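Local structure of dITP/XTP pyrophosphatase (Mycobacteroides abscessus, 6WWD) at residues Met1-Leu13 with Lys62-Gly74. The protein probably hydrolyses non-canonical purine nucleoside triphosphates such as XTP, dITP and ITP to their monophosphates and diphosphate, clearing them from the nucleotide pool with the help of magnesium. Residues are numbered along the deposited sequence; the frame is centred on the assembly and turned at random.
Sequences MKILVASRNPKKL and KHTGLACVADDSG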
ATOM      1  N   MET D   1     -21.949  24.799 -22.146  1.00 50.42           N
ATOM      2  CA  MET D   1     -20.888  24.741 -21.147  1.00 49.53           C
ATOM      3  C   MET D   1     -19.632  24.087 -21.723  1.00 47.64           C
ATOM      4  O   MET D   1     -19.719  23.058 -22.396  1.00 52.61           O
ATOM      5  CB  MET D   1     -21.376  23.967 -19.917  1.00 48.78           C
ATOM      6  CG  MET D   1     -20.291  23.217 -19.164  1.00 48.08           C
ATOM      7  SD  MET D   1     -20.913  22.378 -17.690  1.00 60.53           S
ATOM      8  CE  MET D   1     -21.318  23.780 -16.641  1.00 52.77           C
ATOM      9  N   LYS D   2     -18.465  24.676 -21.451  1.00 33.45           N
ATOM     10  CA  LYS D   2     -17.199  24.105 -21.884  1.00 33.34           C
ATOM     11  C   LYS D   2     -16.602  23.242 -20.785  1.00 29.72           C
ATOM     12  O   LYS D   2     -16.649  23.606 -19.605  1.00 29.22           O
ATOM     13  CB  LYS D   2     -16.204  25.191 -22.297  1.00 30.78           C
ATOM     14  CG  LYS D   2     -16.550  25.883 -23.610  1.00 34.43           C
ATOM     15  CD  LYS D   2     -15.408  26.762 -24.065  1.00 33.93           C
ATOM     16  CE  LYS D   2     -15.878  27.878 -24.971  1.00 43.41           C
ATOM     17  NZ  LYS D   2     -14.914  29.018 -24.988  1.00 39.55           N
ATOM     18  N   ILE D   3     -16.060  22.092 -21.187  1.00 24.60           N
ATOM     19  CA  ILE D   3     -15.332  21.178 -20.318  1.00 21.33           C
ATOM     20  C   ILE D   3     -13.972  20.908 -20.944  1.00 20.58           C
ATOM     21  O   ILE D   3     -13.889  20.559 -22.127  1.00 22.47           O
ATOM     22  CB  ILE D   3     -16.091  19.850 -20.105  1.00 25.59           C
ATOM     23  CG1 ILE D   3     -17.398  20.098 -19.347  1.00 24.21           C
ATOM     24  CG2 ILE D   3     -15.196  18.814 -19.404  1.00 19.44           C
ATOM     25  CD1 ILE D   3     -18.174  18.858 -19.052  1.00 25.80           C
ATOM     26  N   LEU D   4     -12.910  21.078 -20.168  1.00 16.70           N
ATOM     27  CA  LEU D   4     -11.571  20.773 -20.654  1.00 14.85           C
ATOM     28  C   LEU D   4     -11.293  19.271 -20.526  1.00 15.58           C
ATOM     29  O   LEU D   4     -11.423  18.690 -19.438  1.00 14.46           O
ATOM     30  CB  LEU D   4     -10.528  21.589 -19.885  1.00 14.12           C
ATOM     31  CG  LEU D   4      -9.058  21.263 -20.164  1.00 14.09           C
ATOM     32  CD1 LEU D   4      -8.640  21.629 -21.608  1.00 14.89           C
ATOM     33  CD2 LEU D   4      -8.166  21.968 -19.155  1.00 15.07           C
ATOM     34  N   VAL D   5     -10.925  18.631 -21.633  1.00 13.26           N
ATOM     35  CA  VAL D   5     -10.353  17.288 -21.578  1.00 15.25           C
ATOM     36  C   VAL D   5      -8.830  17.417 -21.647  1.00 12.29           C
ATOM     37  O   VAL D   5      -8.290  17.955 -22.622  1.00 16.08           O
ATOM     38  CB  VAL D   5     -10.905  16.382 -22.687  1.00 17.31           C
ATOM     39  CG1 VAL D   5     -10.264  15.006 -22.585  1.00 17.64           C
ATOM     40  CG2 VAL D   5     -12.426  16.280 -22.565  1.00 19.49           C
ATOM     41  N   ALA D   6      -8.141  16.967 -20.596  1.00 12.94           N
ATOM     42  CA  ALA D   6      -6.687  17.112 -20.485  1.00 17.88           C
ATOM     43  C   ALA D   6      -5.985  16.099 -21.394  1.00 17.53           C
ATOM     44  O   ALA D   6      -5.269  15.197 -20.964  1.00 18.74           O
ATOM     45  CB  ALA D   6      -6.229  16.961 -19.041  1.00 14.97           C
ATOM     46  N   SER D   7      -6.198  16.282 -22.686  1.00 16.97           N
ATOM     47  CA  SER D   7      -5.651  15.385 -23.688  1.00 19.29           C
ATOM     48  C   SER D   7      -5.353  16.179 -24.948  1.00 18.99           C
ATOM     49  O   SER D   7      -5.990  17.202 -25.212  1.00 15.61           O
ATOM     50  CB  SER D   7      -6.638  14.257 -24.006  1.00 21.40           C
ATOM     51  OG  SER D   7      -6.135  13.385 -25.000  1.00 19.68           O
ATOM     52  N   ARG D   8      -4.364  15.710 -25.712  1.00 18.04           N
ATOM     53  CA  ARG D   8      -4.121  16.213 -27.060  1.00 16.39           C
ATOM     54  C   ARG D   8      -4.657  15.274 -28.132  1.00 21.48           C
ATOM     55  O   ARG D   8      -4.407  15.498 -29.320  1.00 22.17           O
ATOM     56  CB  ARG D   8      -2.628  16.431 -27.279  1.00 20.86           C
ATOM     57  CG  ARG D   8      -1.989  17.426 -26.324  1.00 19.08           C
ATOM     58  CD  ARG D   8      -0.495  17.517 -26.566  1.00 24.55           C
ATOM     59  NE  ARG D   8       0.041  18.701 -25.919  1.00 25.30           N
ATOM     60  CZ  ARG D   8       0.305  18.786 -24.614  1.00 30.17           C
ATOM     61  NH1 ARG D   8       0.108  17.742 -23.813  1.00 22.62           N
ATOM     62  NH2 ARG D   8       0.783  19.918 -24.112  1.00 31.80           N
ATOM     63  N   ASN D   9      -5.339  14.198 -27.737  1.00 23.38           N
ATOM     64  CA  ASN D   9      -5.870  13.216 -28.674  1.00 16.41           C
ATOM     65  C   ASN D   9      -7.318  13.538 -29.025  1.00 24.05           C
ATOM     66  O   ASN D   9      -8.206  13.350 -28.173  1.00 17.95           O
ATOM     67  CB  ASN D   9      -5.770  11.824 -28.074  1.00 23.49           C
ATOM     68  CG  ASN D   9      -6.246  10.739 -29.016  1.00 20.64           C
ATOM     69  OD1 ASN D   9      -6.829  11.012 -30.071  1.00 19.20           O
ATOM     70  ND2 ASN D   9      -6.003   9.485 -28.630  1.00 22.70           N
ATOM     71  N   PRO D  10      -7.617  13.975 -30.253  1.00 18.02           N
ATOM     72  CA  PRO D  10      -9.018  14.256 -30.590  1.00 18.87           C
ATOM     73  C   PRO D  10      -9.931  13.045 -30.478  1.00 25.17           C
ATOM     74  O   PRO D  10     -11.116  13.213 -30.164  1.00 23.09           O
ATOM     75  CB  PRO D  10      -8.933  14.780 -32.033  1.00 22.05           C
ATOM     76  CG  PRO D  10      -7.527  15.347 -32.138  1.00 19.81           C
ATOM     77  CD  PRO D  10      -6.693  14.380 -31.329  1.00 19.43           C
ATOM     78  N   LYS D  11      -9.410  11.826 -30.664  1.00 22.98           N
ATOM     79  CA  LYS D  11     -10.241  10.634 -30.526  1.00 26.28           C
ATOM     80  C   LYS D  11     -10.811  10.499 -29.123  1.00 26.10           C
ATOM     81  O   LYS D  11     -11.938  10.022 -28.950  1.00 28.49           O
ATOM     82  CB  LYS D  11      -9.427   9.389 -30.891  1.00 24.97           C
ATOM     83  CG  LYS D  11      -9.442   9.094 -32.371  1.00 25.99           C
ATOM     84  CD  LYS D  11     -10.879   8.857 -32.815  1.00 31.81           C
ATOM     85  CE  LYS D  11     -11.056   8.941 -34.313  1.00 29.01           C
ATOM     86  NZ  LYS D  11     -11.079  10.351 -34.846  1.00 27.64           N
ATOM     87  N   LYS D  12     -10.049  10.907 -28.111  1.00 25.78           N
ATOM     88  CA  LYS D  12     -10.533  10.843 -26.741  1.00 28.56           C
ATOM     89  C   LYS D  12     -11.722  11.772 -26.534  1.00 27.02           C
ATOM     90  O   LYS D  12     -12.719  11.393 -25.908  1.00 26.13           O
ATOM     91  CB  LYS D  12      -9.397  11.207 -25.796  1.00 26.87           C
ATOM     92  CG  LYS D  12      -9.528  10.657 -24.421  1.00 29.33           C
ATOM     93  CD  LYS D  12      -8.183  10.102 -23.984  1.00 35.57           C
ATOM     94  CE  LYS D  12      -8.259   8.581 -23.789  1.00 44.83           C
ATOM     95  NZ  LYS D  12      -7.069   8.009 -23.082  1.00 45.09           N
ATOM     96  N   LEU D  13     -11.635  12.991 -27.051  1.00 25.79           N
ATOM     97  CA  LEU D  13     -12.743  13.921 -26.903  1.00 26.21           C
ATOM     98  C   LEU D  13     -13.966  13.422 -27.661  1.00 26.04           C
ATOM     99  O   LEU D  13     -15.100  13.609 -27.207  1.00 26.65           O
ATOM    100  CB  LEU D  13     -12.319  15.323 -27.344  1.00 21.20           C
ATOM    101  CG  LEU D  13     -11.405  16.051 -26.344  1.00 21.62           C
ATOM    102  CD1 LEU D  13      -9.964  15.578 -26.401  1.00 19.93           C
ATOM    103  CD2 LEU D  13     -11.444  17.553 -26.567  1.00 20.80           C
ATOM    104  N   LYS D  62      -6.967  24.609 -12.842  1.00 16.20           N
ATOM    105  CA  LYS D  62      -6.143  25.710 -12.354  1.00 20.31           C
ATOM    106  C   LYS D  62      -5.828  26.717 -13.453  1.00 21.11           C
ATOM    107  O   LYS D  62      -5.801  27.930 -13.203  1.00 16.30           O
ATOM    108  CB  LYS D  62      -4.857  25.146 -11.749  1.00 21.04           C
ATOM    109  CG  LYS D  62      -3.765  26.152 -11.445  1.00 27.13           C
ATOM    110  CD  LYS D  62      -2.586  25.413 -10.781  1.00 35.54           C
ATOM    111  CE  LYS D  62      -1.298  26.227 -10.763  1.00 39.57           C
ATOM    112  NZ  LYS D  62      -0.716  26.345  -9.379  1.00 38.83           N
ATOM    113  N   HIS D  63      -5.599  26.235 -14.681  1.00 17.78           N
ATOM    114  CA  HIS D  63      -5.178  27.098 -15.773  1.00 17.76           C
ATOM    115  C   HIS D  63      -6.325  27.627 -16.625  1.00 19.24           C
ATOM    116  O   HIS D  63      -6.098  28.533 -17.428  1.00 20.81           O
ATOM    117  CB  HIS D  63      -4.181  26.360 -16.676  1.00 19.51           C
ATOM    118  CG  HIS D  63      -2.842  26.178 -16.038  1.00 20.75           C
ATOM    119  ND1 HIS D  63      -2.464  25.002 -15.424  1.00 24.13           N
ATOM    120  CD2 HIS D  63      -1.821  27.043 -15.851  1.00 19.02           C
ATOM    121  CE1 HIS D  63      -1.252  25.139 -14.921  1.00 20.33           C
ATOM    122  NE2 HIS D  63      -0.842  26.370 -15.163  1.00 23.73           N
ATOM    123  N   THR D  64      -7.533  27.080 -16.500  1.00 13.27           N
ATOM    124  CA  THR D  64      -8.632  27.476 -17.373  1.00 19.93           C
ATOM    125  C   THR D  64      -9.910  27.895 -16.655  1.00 22.46           C
ATOM    126  O   THR D  64     -10.731  28.598 -17.268  1.00 21.97           O
ATOM    127  CB  THR D  64      -8.984  26.333 -18.335  1.00 21.45           C
ATOM    128  OG1 THR D  64      -9.602  25.279 -17.598  1.00 13.43           O
ATOM    129  CG2 THR D  64      -7.727  25.802 -19.062  1.00 19.22           C
ATOM    130  N   GLY D  65     -10.109  27.498 -15.396  1.00 16.90           N
ATOM    131  CA  GLY D  65     -11.370  27.697 -14.720  1.00 18.20           C
ATOM    132  C   GLY D  65     -12.496  26.810 -15.194  1.00 21.94           C
ATOM    133  O   GLY D  65     -13.603  26.902 -14.645  1.00 18.26           O
ATOM    134  N   LEU D  66     -12.236  25.928 -16.163  1.00 14.38           N
ATOM    135  CA  LEU D  66     -13.209  24.971 -16.652  1.00 14.77           C
ATOM    136  C   LEU D  66     -13.137  23.682 -15.849  1.00 15.70           C
ATOM    137  O   LEU D  66     -12.083  23.303 -15.335  1.00 12.26           O
ATOM    138  CB  LEU D  66     -12.956  24.657 -18.129  1.00 20.16           C
ATOM    139  CG  LEU D  66     -12.921  25.881 -19.063  1.00 21.27           C
ATOM    140  CD1 LEU D  66     -12.489  25.489 -20.476  1.00 21.74           C
ATOM    141  CD2 LEU D  66     -14.277  26.553 -19.062  1.00 19.36           C
ATOM    142  N   ALA D  67     -14.276  23.009 -15.740  1.00 18.02           N
ATOM    143  CA  ALA D  67     -14.267  21.628 -15.306  1.00 15.04           C
ATOM    144  C   ALA D  67     -13.323  20.837 -16.205  1.00 16.43           C
ATOM    145  O   ALA D  67     -13.230  21.084 -17.414  1.00 14.66           O
ATOM    146  CB  ALA D  67     -15.687  21.061 -15.352  1.00 14.49           C
ATOM    147  N   CYS D  68     -12.575  19.918 -15.612  1.00 11.92           N
ATOM    148  CA  CYS D  68     -11.532  19.235 -16.356  1.00 15.34           C
ATOM    149  C   CYS D  68     -11.632  17.745 -16.100  1.00 12.61           C
ATOM    150  O   CYS D  68     -11.698  17.315 -14.952  1.00 13.67           O
ATOM    151  CB  CYS D  68     -10.127  19.738 -15.988  1.00 13.33           C
ATOM    152  SG  CYS D  68      -8.873  18.766 -16.858  1.00 13.62           S
ATOM    153  N   VAL D  69     -11.665  16.971 -17.172  1.00 14.43           N
ATOM    154  CA  VAL D  69     -11.590  15.517 -17.125  1.00 14.44           C
ATOM    155  C   VAL D  69     -10.202  15.110 -17.602  1.00 13.06           C
ATOM    156  O   VAL D  69      -9.741  15.576 -18.654  1.00 15.18           O
ATOM    157  CB  VAL D  69     -12.676  14.864 -18.001  1.00 13.76           C
ATOM    158  CG1 VAL D  69     -12.435  13.371 -18.097  1.00 14.43           C
ATOM    159  CG2 VAL D  69     -14.042  15.146 -17.448  1.00 13.79           C
ATOM    160  N   ALA D  70      -9.544  14.237 -16.845  1.00 13.09           N
ATOM    161  CA  ALA D  70      -8.228  13.729 -17.208  1.00 12.26           C
ATOM    162  C   ALA D  70      -8.234  12.220 -17.061  1.00 17.57           C
ATOM    163  O   ALA D  70      -8.995  11.668 -16.264  1.00 18.70           O
ATOM    164  CB  ALA D  70      -7.126  14.321 -16.330  1.00 13.74           C
ATOM    165  N   ASP D  71      -7.379  11.542 -17.819  1.00 17.50           N
ATOM    166  CA  ASP D  71      -7.316  10.093 -17.712  1.00 15.87           C
ATOM    167  C   ASP D  71      -5.882   9.639 -17.484  1.00 15.12           C
ATOM    168  O   ASP D  71      -4.923  10.415 -17.595  1.00 11.62           O
ATOM    169  CB  ASP D  71      -7.968   9.424 -18.927  1.00 23.71           C
ATOM    170  CG  ASP D  71      -7.496   9.995 -20.218  1.00 34.76           C
ATOM    171  OD1 ASP D  71      -6.262  10.149 -20.385  1.00 38.90           O
ATOM    172  OD2 ASP D  71      -8.366  10.341 -21.048  1.00 33.54           O
ATOM    173  N   ASP D  72      -5.755   8.375 -17.090  1.00 15.04           N
ATOM    174  CA  ASP D  72      -4.457   7.798 -16.742  1.00 15.82           C
ATOM    175  C   ASP D  72      -4.589   6.288 -16.749  1.00 15.48           C
ATOM    176  O   ASP D  72      -5.390   5.748 -15.983  1.00 14.76           O
ATOM    177  CB  ASP D  72      -4.003   8.297 -15.373  1.00 14.68           C
ATOM    178  CG  ASP D  72      -2.508   8.341 -15.253  1.00 21.61           C
ATOM    179  OD1 ASP D  72      -1.927   9.436 -15.382  1.00 21.60           O
ATOM    180  OD2 ASP D  72      -1.908   7.274 -15.068  1.00 21.98           O
ATOM    181  N   SER D  73      -3.814   5.612 -17.602  1.00 12.10           N
ATOM    182  CA  SER D  73      -3.969   4.183 -17.832  1.00 15.28           C
ATOM    183  C   SER D  73      -2.604   3.519 -17.826  1.00 17.97           C
ATOM    184  O   SER D  73      -1.571   4.176 -18.008  1.00 17.99           O
ATOM    185  CB  SER D  73      -4.673   3.884 -19.168  1.00 14.67           C
ATOM    186  OG  SER D  73      -5.901   4.576 -19.214  1.00 22.61           O
ATOM    187  N   GLY D  74      -2.608   2.206 -17.614  1.00 13.26           N
ATOM    188  CA  GLY D  74      -1.363   1.463 -17.676  1.00 16.64           C
ATOM    189  C   GLY D  74      -1.526   0.064 -17.107  1.00 16.44           C
ATOM    190  O   GLY D  74      -2.636  -0.466 -17.041  1.00 15.70           O
TER
HETATM  191  O   HOH W   1     -16.613  24.014 -17.022  1.00 20.88           O
HETATM  192  O   HOH W   2      -6.022  12.815 -19.788  1.00 22.82           O
HETATM  193  O   HOH W   3      -5.621   6.902 -20.373  1.00 28.92           O
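The carboxylate of Asp-71 has the ammonium group of Lys-12 over one face, with NZ 3.4 Å from OD2 and nearly as close to OD1, so the salt bridge is made from above the plane. A water on that same side bonds weakly to OD1 and NZ and more closely to Ser-73 OG. Beyond the opposite face, a second water accepts from Asp-71 N and lies within bonding distance of Ala-6 O and, weakly, of OD1. With CG between the backbone N and the carbonyl carbon (chi1 49°), the Asp-71 carboxylate is brought close to Lys-12, which bends at chi2 and chi3 and arrives from the opposite direction. The pair joins Lys-12, itself a predicted substrate-binding residue at the start of helix 10-22, to the strand that carries the predicted catalytic Asp-72.

Strands 2-5 and 67-74 run parallel, bonded through Leu-4 N to Ala-67 O (2.8 Å), Val-69 N to Leu-4 O (2.9 Å) and Ala-6 N to Val-69 O (2.9 Å), the last nearly straight at 172°. At the start of the pairing a water bridges Lys-2 O and Ala-67 N. On one face of the sheet Leu-4 CD2 lies 4.0 Å from Cys-68 SG, and the side chains of Leu-4 and Thr-64 cross at about a right angle, CD2 against CG2, whereas Thr-64 OG1 accepts from Leu-66 N and is bonded to Gly-60 O. Ile-3 CG2 and Val-69 CG2 touch on the other.

Strand 2-5 lies between 29-31 and 67-77 in the parallel part of the mixed sheet; 118-128 pairs antiparallel with 67-77. Helix 49-64 leads into 67-77 and covers its Cys-68 face through Val-61, while Leu-188 of the second subunit packs on Val-69.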